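Local coordinates for glycosyl hydrolases family 2, sugar binding domain protein (Bacteroides uniformis str. 3978 T3 ii, PDB 6D1P), which probably hydrolyses O-glycosidic bonds as a beta-glucuronidase of glycosyl hydrolase family 2 in a human gut bacterium, at residues Gln206-Ala211 with Gln413-Pro418; Ile222-Ala227 with Tyr266-Lys271; Ala282-Val287 with Gln301-Arg306. One frame throughout, in Å; residues are numbered along the deposited sequence.

Contact 1. Residues Gln206-Ala211 with Gln413-Pro418; sequences QIRIEA and QHRNHP. With GOL (glycerol), chain E.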
loop_
_atom_site.group_PDB
_atom_site.type_symbol
_atom_site.label_atom_id
_atom_site.label_comp_id
_atom_site.label_asym_id
_atom_site.label_seq_id
_atom_site.Cartn_x
_atom_site.Cartn_y
_atom_site.Cartn_z
ATOM N N GLN A 206 25.856 -13.907 -29.639
ATOM C CA GLN A 206 25.746 -15.142 -28.880
ATOM C C GLN A 206 27.020 -15.962 -29.052
ATOM O O GLN A 206 27.640 -15.954 -30.118
ATOM C CB GLN A 206 24.514 -15.934 -29.337
ATOM C CG GLN A 206 24.034 -17.001 -28.368
ATOM C CD GLN A 206 22.705 -17.610 -28.798
ATOM O OE1 GLN A 206 21.781 -17.742 -27.988
ATOM N NE2 GLN A 206 22.603 -17.985 -30.080
ATOM N N ILE A 207 27.410 -16.665 -27.984
ATOM C CA ILE A 207 28.595 -17.523 -27.985
ATOM C C ILE A 207 28.277 -18.818 -27.256
ATOM O O ILE A 207 28.278 -18.873 -26.019
ATOM C CB ILE A 207 29.813 -16.820 -27.346
ATOM C CG1 ILE A 207 30.264 -15.649 -28.222
ATOM C CG2 ILE A 207 30.971 -17.810 -27.086
ATOM C CD1 ILE A 207 31.633 -15.134 -27.895
ATOM N N ARG A 208 28.014 -19.870 -28.015
ATOM C CA ARG A 208 27.604 -21.152 -27.461
ATOM C C ARG A 208 28.804 -22.095 -27.445
ATOM O O ARG A 208 29.519 -22.220 -28.447
ATOM C CB ARG A 208 26.447 -21.725 -28.286
ATOM C CG ARG A 208 26.101 -23.183 -28.049
ATOM C CD ARG A 208 25.419 -23.744 -29.300
ATOM N NE ARG A 208 24.669 -24.968 -29.044
ATOM C CZ ARG A 208 23.495 -25.236 -29.606
ATOM N NH1 ARG A 208 22.953 -24.354 -30.440
ATOM N NH2 ARG A 208 22.853 -26.370 -29.328
ATOM N N ILE A 209 29.035 -22.743 -26.307
ATOM C CA ILE A 209 30.221 -23.556 -26.092
ATOM C C ILE A 209 29.768 -24.911 -25.573
ATOM O O ILE A 209 29.247 -25.008 -24.453
ATOM C CB ILE A 209 31.200 -22.900 -25.112
ATOM C CG1 ILE A 209 31.605 -21.517 -25.614
ATOM C CG2 ILE A 209 32.436 -23.764 -24.945
ATOM C CD1 ILE A 209 32.640 -20.846 -24.753
ATOM N N GLU A 210 29.963 -25.957 -26.378
ATOM C CA GLU A 210 29.595 -27.316 -26.004
ATOM C C GLU A 210 30.870 -28.143 -25.861
ATOM O O GLU A 210 31.462 -28.583 -26.850
ATOM C CB GLU A 210 28.653 -27.925 -27.024
ATOM C CG GLU A 210 27.374 -27.132 -27.248
ATOM C CD GLU A 210 26.343 -27.942 -28.020
ATOM O OE1 GLU A 210 26.483 -29.185 -28.075
ATOM O OE2 GLU A 210 25.403 -27.345 -28.571
ATOM N N ALA A 211 31.299 -28.332 -24.624
ATOM C CA ALA A 211 32.388 -29.231 -24.316
ATOM C C ALA A 211 31.809 -30.621 -24.098
ATOM O O ALA A 211 30.861 -30.788 -23.325
ATOM C CB ALA A 211 33.149 -28.762 -23.076
ATOM N N GLN A 413 20.590 -18.736 -22.189
ATOM C CA GLN A 413 21.382 -17.876 -21.323
ATOM C C GLN A 413 22.272 -18.645 -20.355
ATOM O O GLN A 413 23.263 -18.086 -19.881
ATOM C CB GLN A 413 20.453 -16.920 -20.552
ATOM C CG GLN A 413 19.943 -15.757 -21.423
ATOM C CD GLN A 413 18.712 -15.042 -20.857
ATOM O OE1 GLN A 413 18.465 -15.045 -19.654
ATOM N NE2 GLN A 413 17.942 -14.429 -21.736
ATOM N N HIS A 414 21.959 -19.905 -20.051
ATOM C CA HIS A 414 22.734 -20.670 -19.079
ATOM C C HIS A 414 23.389 -21.929 -19.638
ATOM O O HIS A 414 24.026 -22.664 -18.873
ATOM C CB HIS A 414 21.848 -21.061 -17.889
ATOM C CG HIS A 414 21.505 -19.917 -17.002
ATOM N ND1 HIS A 414 20.674 -20.042 -15.909
ATOM C CD2 HIS A 414 21.888 -18.618 -17.037
ATOM C CE1 HIS A 414 20.558 -18.869 -15.313
ATOM N NE2 HIS A 414 21.292 -17.990 -15.974
ATOM N N ARG A 415 23.268 -22.206 -20.936
ATOM C CA ARG A 415 23.751 -23.490 -21.440
ATOM C C ARG A 415 25.261 -23.660 -21.337
ATOM O O ARG A 415 25.735 -24.797 -21.351
ATOM C CB ARG A 415 23.340 -23.678 -22.880
ATOM C CG ARG A 415 23.881 -22.637 -23.803
ATOM C CD ARG A 415 23.340 -22.936 -25.166
ATOM N NE ARG A 415 23.299 -21.794 -26.059
ATOM C CZ ARG A 415 22.499 -21.752 -27.117
ATOM N NH1 ARG A 415 21.702 -22.783 -27.361
ATOM N NH2 ARG A 415 22.478 -20.694 -27.916
ATOM N N ASN A 416 26.033 -22.580 -21.243
ATOM C CA ASN A 416 27.475 -22.729 -21.129
ATOM C C ASN A 416 27.917 -23.147 -19.734
ATOM O O ASN A 416 29.098 -23.456 -19.545
ATOM C CB ASN A 416 28.186 -21.423 -21.511
ATOM C CG ASN A 416 28.007 -21.055 -22.976
ATOM O OD1 ASN A 416 27.468 -21.827 -23.769
ATOM N ND2 ASN A 416 28.480 -19.872 -23.346
ATOM N N HIS A 417 27.018 -23.166 -18.754
ATOM C CA HIS A 417 27.421 -23.514 -17.400
ATOM C C HIS A 417 27.546 -25.023 -17.267
ATOM O O HIS A 417 26.550 -25.736 -17.451
ATOM C CB HIS A 417 26.429 -22.983 -16.381
ATOM C CG HIS A 417 26.398 -21.494 -16.306
ATOM N ND1 HIS A 417 27.357 -20.764 -15.641
ATOM C CD2 HIS A 417 25.540 -20.594 -16.838
ATOM C CE1 HIS A 417 27.089 -19.478 -15.754
ATOM N NE2 HIS A 417 25.989 -19.347 -16.474
ATOM N N PRO A 418 28.726 -25.549 -16.947
ATOM C CA PRO A 418 28.834 -26.997 -16.742
ATOM C C PRO A 418 28.042 -27.484 -15.549
ATOM O O PRO A 418 27.668 -28.662 -15.522
ATOM C CB PRO A 418 30.341 -27.216 -16.551
ATOM C CG PRO A 418 30.836 -25.909 -16.031
ATOM C CD PRO A 418 30.003 -24.859 -16.715
HETATM C C1 GOL E . 29.640 -27.294 -20.185
HETATM O O1 GOL E . 30.436 -26.208 -19.867
HETATM C C2 GOL E . 29.062 -27.026 -21.597
HETATM O O2 GOL E . 30.052 -26.629 -22.500
HETATM C C3 GOL E . 28.426 -28.367 -22.003
HETATM O O3 GOL E . 27.452 -28.071 -22.966
#
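Two side chains from the turn around Asn-416 meet strand 206-211 in quite different ways, one reading the backbone and the other lying against a side chain. With CG beside its own backbone N (chi1 -66°), Asn-416 presents its carboxamide to the main chain of the strand. Asn-416 ND2 donates to Ile-207 O at 2.9 Å in an almost straight bond, with that oxygen lying in the amide plane. Asn-416 OD1 accepts from Ile-209 N at 3.1 Å, the N-H arriving from above the carbonyl plane. One amide thus grips an acceptor and a donor two residues apart, and ND2 has a further partner in Gln-301 OE1. An alanine here would remove both bonds to the strand and the one to Gln-301, and would probably loosen the hold of the turn on the strand. Arg-415 takes the crowded rotamer, CG between N and the carbonyl carbon (chi1 61°), then runs extended across Arg-208 at about a right angle. The two guanidinium groups stack with planes 19° apart and centres 4.4 Å apart. NE of Arg-415 rests 3.7 Å from CG of Arg-208, so the overlap takes in the aliphatic chain. Such a pairing of like charges is probably eased by Glu-210, whose OE2 forms a salt bridge with Arg-208 NE at 2.5 Å. A glycerol, probably from the crystallisation liquor, bridges the segments farther along, O2 bonded to Ile-209 O and Ala-211 N, O1 to Asn-416 O. This is an interdomain seam of the family 2 glycosidase architecture, an edge strand of the beta-sandwich domain clasped by a type I turn, His-414 to His-417, of the TIM barrel.

Contact 2. Residues Ile222-Ala227 with Tyr266-Lys271; sequences ISIDIA and YQISLK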
loop_
_atom_site.group_PDB
_atom_site.type_symbol
_atom_site.label_atom_id
_atom_site.label_comp_id
_atom_site.label_asym_id
_atom_site.label_seq_id
_atom_site.Cartn_x
_atom_site.Cartn_y
_atom_site.Cartn_z
ATOM N N ILE A 222 35.430 -29.479 -28.203
ATOM C CA ILE A 222 34.868 -28.160 -27.937
ATOM C C ILE A 222 34.270 -27.666 -29.239
ATOM O O ILE A 222 34.997 -27.210 -30.124
ATOM C CB ILE A 222 35.908 -27.164 -27.414
ATOM C CG1 ILE A 222 36.700 -27.754 -26.248
ATOM C CG2 ILE A 222 35.224 -25.858 -26.993
ATOM C CD1 ILE A 222 37.880 -26.897 -25.823
ATOM N N SER A 223 32.954 -27.725 -29.362
ATOM C CA SER A 223 32.277 -27.073 -30.470
ATOM C C SER A 223 31.871 -25.672 -30.026
ATOM O O SER A 223 31.306 -25.500 -28.944
ATOM C CB SER A 223 31.068 -27.891 -30.921
ATOM O OG SER A 223 30.252 -27.136 -31.797
ATOM N N ILE A 224 32.186 -24.670 -30.844
ATOM C CA ILE A 224 31.944 -23.274 -30.498
ATOM C C ILE A 224 31.202 -22.602 -31.643
ATOM O O ILE A 224 31.713 -22.543 -32.767
ATOM C CB ILE A 224 33.248 -22.525 -30.188
ATOM C CG1 ILE A 224 33.888 -23.109 -28.940
ATOM C CG2 ILE A 224 32.980 -21.059 -29.969
ATOM C CD1 ILE A 224 35.082 -22.335 -28.478
ATOM N N ASP A 225 30.012 -22.078 -31.350
ATOM C CA ASP A 225 29.193 -21.356 -32.316
ATOM C C ASP A 225 29.084 -19.902 -31.891
ATOM O O ASP A 225 28.747 -19.613 -30.738
ATOM C CB ASP A 225 27.801 -21.976 -32.430
ATOM C CG ASP A 225 27.851 -23.456 -32.747
ATOM O OD1 ASP A 225 28.670 -23.845 -33.609
ATOM O OD2 ASP A 225 27.087 -24.230 -32.127
ATOM N N ILE A 226 29.346 -18.995 -32.828
ATOM C CA ILE A 226 29.444 -17.570 -32.548
ATOM C C ILE A 226 28.581 -16.809 -33.538
ATOM O O ILE A 226 28.712 -16.998 -34.752
ATOM C CB ILE A 226 30.899 -17.079 -32.628
ATOM C CG1 ILE A 226 31.719 -17.691 -31.496
ATOM C CG2 ILE A 226 30.952 -15.553 -32.586
ATOM C CD1 ILE A 226 33.049 -17.043 -31.310
ATOM N N ALA A 227 27.731 -15.923 -33.025
ATOM C CA ALA A 227 26.842 -15.111 -33.840
ATOM C C ALA A 227 27.133 -13.632 -33.622
ATOM O O ALA A 227 27.383 -13.201 -32.493
ATOM C CB ALA A 227 25.385 -15.406 -33.509
ATOM N N TYR A 266 33.339 -23.619 -34.925
ATOM C CA TYR A 266 34.710 -24.066 -34.757
ATOM C C TYR A 266 34.688 -25.247 -33.809
ATOM O O TYR A 266 33.915 -25.251 -32.848
ATOM C CB TYR A 266 35.602 -22.948 -34.207
ATOM C CG TYR A 266 35.428 -21.650 -34.963
ATOM C CD1 TYR A 266 34.477 -20.713 -34.565
ATOM C CD2 TYR A 266 36.186 -21.376 -36.096
ATOM C CE1 TYR A 266 34.302 -19.540 -35.256
ATOM C CE2 TYR A 266 36.017 -20.201 -36.796
ATOM C CZ TYR A 266 35.071 -19.284 -36.375
ATOM O OH TYR A 266 34.898 -18.106 -37.069
ATOM N N GLN A 267 35.513 -26.256 -34.087
ATOM C CA GLN A 267 35.569 -27.432 -33.231
ATOM C C GLN A 267 37.016 -27.791 -32.933
ATOM O O GLN A 267 37.796 -28.067 -33.849
ATOM C CB GLN A 267 34.828 -28.610 -33.854
ATOM C CG GLN A 267 34.465 -29.643 -32.816
ATOM C CD GLN A 267 33.883 -30.874 -33.439
ATOM O OE1 GLN A 267 34.463 -31.958 -33.358
ATOM N NE2 GLN A 267 32.733 -30.720 -34.083
ATOM N N ILE A 268 37.351 -27.800 -31.652
ATOM C CA ILE A 268 38.714 -27.950 -31.172
ATOM C C ILE A 268 38.834 -29.299 -30.480
ATOM O O ILE A 268 37.877 -29.806 -29.880
ATOM C CB ILE A 268 39.082 -26.775 -30.236
ATOM C CG1 ILE A 268 39.204 -25.476 -31.044
ATOM C CG2 ILE A 268 40.356 -27.055 -29.464
ATOM C CD1 ILE A 268 38.153 -24.428 -30.731
ATOM N N SER A 269 40.009 -29.905 -30.610
ATOM C CA SER A 269 40.324 -31.218 -30.067
ATOM C C SER A 269 41.115 -31.066 -28.774
ATOM O O SER A 269 41.797 -30.059 -28.571
ATOM C CB SER A 269 41.131 -32.028 -31.094
ATOM O OG SER A 269 41.981 -31.187 -31.886
ATOM N N LEU A 270 41.029 -32.074 -27.897
ATOM C CA LEU A 270 41.733 -32.002 -26.618
ATOM C C LEU A 270 41.806 -33.371 -25.964
ATOM O O LEU A 270 40.789 -34.061 -25.849
ATOM C CB LEU A 270 41.047 -31.009 -25.667
ATOM C CG LEU A 270 41.602 -30.825 -24.250
ATOM C CD1 LEU A 270 42.958 -30.122 -24.233
ATOM C CD2 LEU A 270 40.606 -30.046 -23.413
ATOM N N LYS A 271 43.002 -33.737 -25.501
ATOM C CA LYS A 271 43.288 -35.028 -24.890
ATOM C C LYS A 271 43.231 -34.921 -23.369
ATOM O O LYS A 271 43.547 -33.878 -22.795
ATOM C CB LYS A 271 44.669 -35.535 -25.332
ATOM C CG LYS A 271 44.687 -36.495 -26.556
ATOM C CD LYS A 271 43.684 -36.147 -27.687
ATOM C CE LYS A 271 43.981 -34.811 -28.408
ATOM N NZ LYS A 271 42.943 -34.484 -29.444
#
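Strands 222-227 and 266-271 run antiparallel, and four backbone hydrogen bonds join Ile-222 with Ile-268 and Ile-224 with Tyr-266. The shortest runs from Ile-224 N to Tyr-266 O, 2.7 Å, nearly along the C=O axis. Tyr-266 shows how a side chain leaves such a pair. Tyr-266 CB stands 4.2 Å from Ile-224 O, the same oxygen that accepts the backbone N-H of Tyr-266. With CG beside the backbone N (chi1 -49°), the ring swings so that Tyr-266 CD1 comes 3.8 Å from Ile-224 O, which lies oblique to the ring. The side chain also touches Phe-241 and Ile-256, and at the tip OH is hydrogen-bonded to Ser-258 OG, so the polar end is satisfied beyond the strand pair. On the same face Ile-222 and Ile-268 sit abreast, Ile-222 CB 4.3 Å from Ile-268 CB. CD1 of Ile-268 reaches diagonally to CD1 of Ile-224. Ser-223 and Gln-267, a non-hydrogen-bonded pair, turn to the other face. Strand 263-271 is outermost in a three-stranded antiparallel sheet, with strand 219-229 between it and strand 203-213; the isoleucine-bearing face packs inward, Ile-268 on strand 252-259 and Ile-226 on strand 240-246 of the second sheet of the sandwich.

Contact 3. Residues Ala282-Val287 with Gln301-Arg306; sequences ALYTCV and QHFGFR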
loop_
_atom_site.group_PDB
_atom_site.type_symbol
_atom_site.label_atom_id
_atom_site.label_comp_id
_atom_site.label_asym_id
_atom_site.label_seq_id
_atom_site.Cartn_x
_atom_site.Cartn_y
_atom_site.Cartn_z
ATOM N N ALA A 282 37.011 -27.952 -12.009
ATOM C CA ALA A 282 37.928 -27.403 -12.997
ATOM C C ALA A 282 37.153 -26.724 -14.118
ATOM O O ALA A 282 36.318 -27.348 -14.784
ATOM C CB ALA A 282 38.826 -28.507 -13.559
ATOM N N LEU A 283 37.449 -25.450 -14.340
ATOM C CA LEU A 283 36.794 -24.653 -15.360
ATOM C C LEU A 283 37.812 -24.220 -16.399
ATOM O O LEU A 283 38.888 -23.725 -16.047
ATOM C CB LEU A 283 36.128 -23.422 -14.751
ATOM C CG LEU A 283 34.872 -23.623 -13.910
ATOM C CD1 LEU A 283 34.481 -22.313 -13.196
ATOM C CD2 LEU A 283 33.758 -24.100 -14.807
ATOM N N TYR A 284 37.473 -24.423 -17.670
ATOM C CA TYR A 284 38.209 -23.863 -18.787
ATOM C C TYR A 284 37.651 -22.492 -19.125
ATOM O O TYR A 284 36.552 -22.118 -18.704
ATOM C CB TYR A 284 38.122 -24.773 -20.012
ATOM C CG TYR A 284 38.981 -26.016 -19.956
ATOM C CD1 TYR A 284 38.688 -27.044 -19.070
ATOM C CD2 TYR A 284 40.076 -26.169 -20.802
ATOM C CE1 TYR A 284 39.453 -28.179 -19.018
ATOM C CE2 TYR A 284 40.861 -27.316 -20.762
ATOM C CZ TYR A 284 40.544 -28.316 -19.865
ATOM O OH TYR A 284 41.309 -29.465 -19.798
ATOM N N THR A 285 38.413 -21.743 -19.919
ATOM C CA THR A 285 38.014 -20.408 -20.332
ATOM C C THR A 285 38.122 -20.282 -21.840
ATOM O O THR A 285 39.040 -20.829 -22.451
ATOM C CB THR A 285 38.867 -19.332 -19.645
ATOM O OG1 THR A 285 38.324 -19.068 -18.346
ATOM C CG2 THR A 285 38.869 -18.033 -20.443
ATOM N N CYS A 286 37.159 -19.585 -22.435
ATOM C CA CYS A 286 37.193 -19.226 -23.841
ATOM C C CYS A 286 37.103 -17.712 -23.952
ATOM O O CYS A 286 36.185 -17.100 -23.396
ATOM C CB CYS A 286 36.051 -19.898 -24.600
ATOM S SG CYS A 286 35.848 -19.335 -26.298
ATOM N N VAL A 287 38.061 -17.107 -24.647
ATOM C CA VAL A 287 38.106 -15.659 -24.822
ATOM C C VAL A 287 37.932 -15.362 -26.303
ATOM O O VAL A 287 38.739 -15.803 -27.134
ATOM C CB VAL A 287 39.416 -15.048 -24.297
ATOM C CG1 VAL A 287 39.385 -13.544 -24.453
ATOM C CG2 VAL A 287 39.659 -15.425 -22.845
ATOM N N GLN A 301 34.433 -16.473 -21.369
ATOM C CA GLN A 301 33.417 -17.464 -21.043
ATOM C C GLN A 301 34.064 -18.654 -20.355
ATOM O O GLN A 301 35.087 -19.161 -20.827
ATOM C CB GLN A 301 32.700 -17.934 -22.308
ATOM C CG GLN A 301 32.078 -16.830 -23.103
ATOM C CD GLN A 301 30.728 -16.459 -22.560
ATOM O OE1 GLN A 301 29.972 -17.329 -22.108
ATOM N NE2 GLN A 301 30.414 -15.161 -22.581
ATOM N N HIS A 302 33.465 -19.114 -19.262
ATOM C CA HIS A 302 33.888 -20.367 -18.664
ATOM C C HIS A 302 33.052 -21.525 -19.193
ATOM O O HIS A 302 31.934 -21.350 -19.681
ATOM C CB HIS A 302 33.787 -20.316 -17.145
ATOM C CG HIS A 302 34.618 -19.239 -16.527
ATOM N ND1 HIS A 302 34.258 -17.907 -16.562
ATOM C CD2 HIS A 302 35.798 -19.297 -15.866
ATOM C CE1 HIS A 302 35.180 -17.191 -15.942
ATOM N NE2 HIS A 302 36.125 -18.010 -15.511
ATOM N N PHE A 303 33.621 -22.721 -19.099
ATOM C CA PHE A 303 32.905 -23.948 -19.416
ATOM C C PHE A 303 33.648 -25.102 -18.755
ATOM O O PHE A 303 34.654 -24.902 -18.067
ATOM C CB PHE A 303 32.769 -24.139 -20.929
ATOM C CG PHE A 303 34.081 -24.182 -21.653
ATOM C CD1 PHE A 303 34.695 -23.010 -22.065
ATOM C CD2 PHE A 303 34.697 -25.394 -21.920
ATOM C CE1 PHE A 303 35.897 -23.037 -22.734
ATOM C CE2 PHE A 303 35.903 -25.439 -22.599
ATOM C CZ PHE A 303 36.508 -24.258 -23.006
ATOM N N GLY A 304 33.148 -26.310 -18.965
ATOM C CA GLY A 304 33.668 -27.470 -18.261
ATOM C C GLY A 304 33.472 -28.747 -19.046
ATOM O O GLY A 304 32.500 -28.904 -19.794
ATOM N N PHE A 305 34.410 -29.669 -18.870
ATOM C CA PHE A 305 34.325 -31.003 -19.443
ATOM C C PHE A 305 33.739 -31.933 -18.391
ATOM O O PHE A 305 34.326 -32.123 -17.326
ATOM C CB PHE A 305 35.705 -31.485 -19.916
ATOM C CG PHE A 305 36.234 -30.731 -21.122
ATOM C CD1 PHE A 305 37.049 -29.621 -20.963
ATOM C CD2 PHE A 305 35.898 -31.123 -22.406
ATOM C CE1 PHE A 305 37.516 -28.926 -22.060
ATOM C CE2 PHE A 305 36.373 -30.434 -23.509
ATOM C CZ PHE A 305 37.183 -29.335 -23.331
ATOM N N ARG A 306 32.583 -32.508 -18.681
ATOM C CA ARG A 306 32.007 -33.473 -17.761
ATOM C C ARG A 306 31.082 -34.388 -18.541
ATOM O O ARG A 306 30.582 -34.036 -19.609
ATOM C CB ARG A 306 31.259 -32.789 -16.616
ATOM C CG ARG A 306 30.371 -31.640 -17.080
ATOM C CD ARG A 306 29.004 -31.763 -16.491
ATOM N NE ARG A 306 28.062 -30.800 -17.053
ATOM C CZ ARG A 306 27.536 -30.878 -18.273
ATOM N NH1 ARG A 306 27.887 -31.858 -19.096
ATOM N NH2 ARG A 306 26.659 -29.973 -18.680
HETATM O O HOH W 1 36.422 -28.482 -16.923
#
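The backbones of strands 284-287 and 301-303 run antiparallel at 148°, with hydrogen-bonded pairs Tyr-284 with Phe-303 and Cys-286 with Gln-301 flanking the non-hydrogen-bonded pair Thr-285 and His-302. They are the two arms of a beta hairpin in the immunoglobulin-like sandwich domain of this glycosidase family. Tyr-284 and Phe-303 share one face and, with Phe-305, form an aromatic cluster. Phe-303 adopts the crowded rotamer, CG between N and the carbonyl carbon (chi1 58°), which brings its ring over to the partner strand. There CB of Tyr-284 lies over the face of the Phe-303 ring as a CH-pi contact, 3.7 Å from its centroid, and CB of Cys-286 meets the ring edge at CE1. Phe-305 comes to Tyr-284 edge-on: the T-shaped pair has centroids 4.8 Å apart and planes at 78°, with CE1 of Phe-305 over the middle of the tyrosine ring. The hydroxyl of Tyr-284 is hydrogen-bonded to Gln-274 N. On the opposite face Thr-285 and His-302 lie side by side, Thr-285 OG1 3.5 Å from His-302 CD2 over the imidazole face. Next to these pairs, a water at the edge of the Tyr-284 ring bridges the two segments, donating to Ala-282 O and accepting, at 3.0 Å, from Phe-305 N.

How the contacts relate
The three contacts cluster on one side of the chain's centre, their own centres about 9 Å (contacts 1 and 3), 11 Å (1 and 2) and 12 Å (2 and 3) apart. Along the chain contact 2 closes before contact 3 opens, and both are nested within the long loop that contact 1 closes. Contacts 1 and 2 share one sheet through the adjacent strands 203-213 and 219-229; contact 3 belongs to the sheet facing it. Between the sheets Cys-286 touches both Ile-209 and Ile-224, while Phe-305 packs on Ile-222 and Leu-270. Contacts 2 and 3 thus each pair strands within one of the sandwich's two sheets, and contact 1 joins it to the barrel, helped by Arg-306 NE bonding to Pro-418 O.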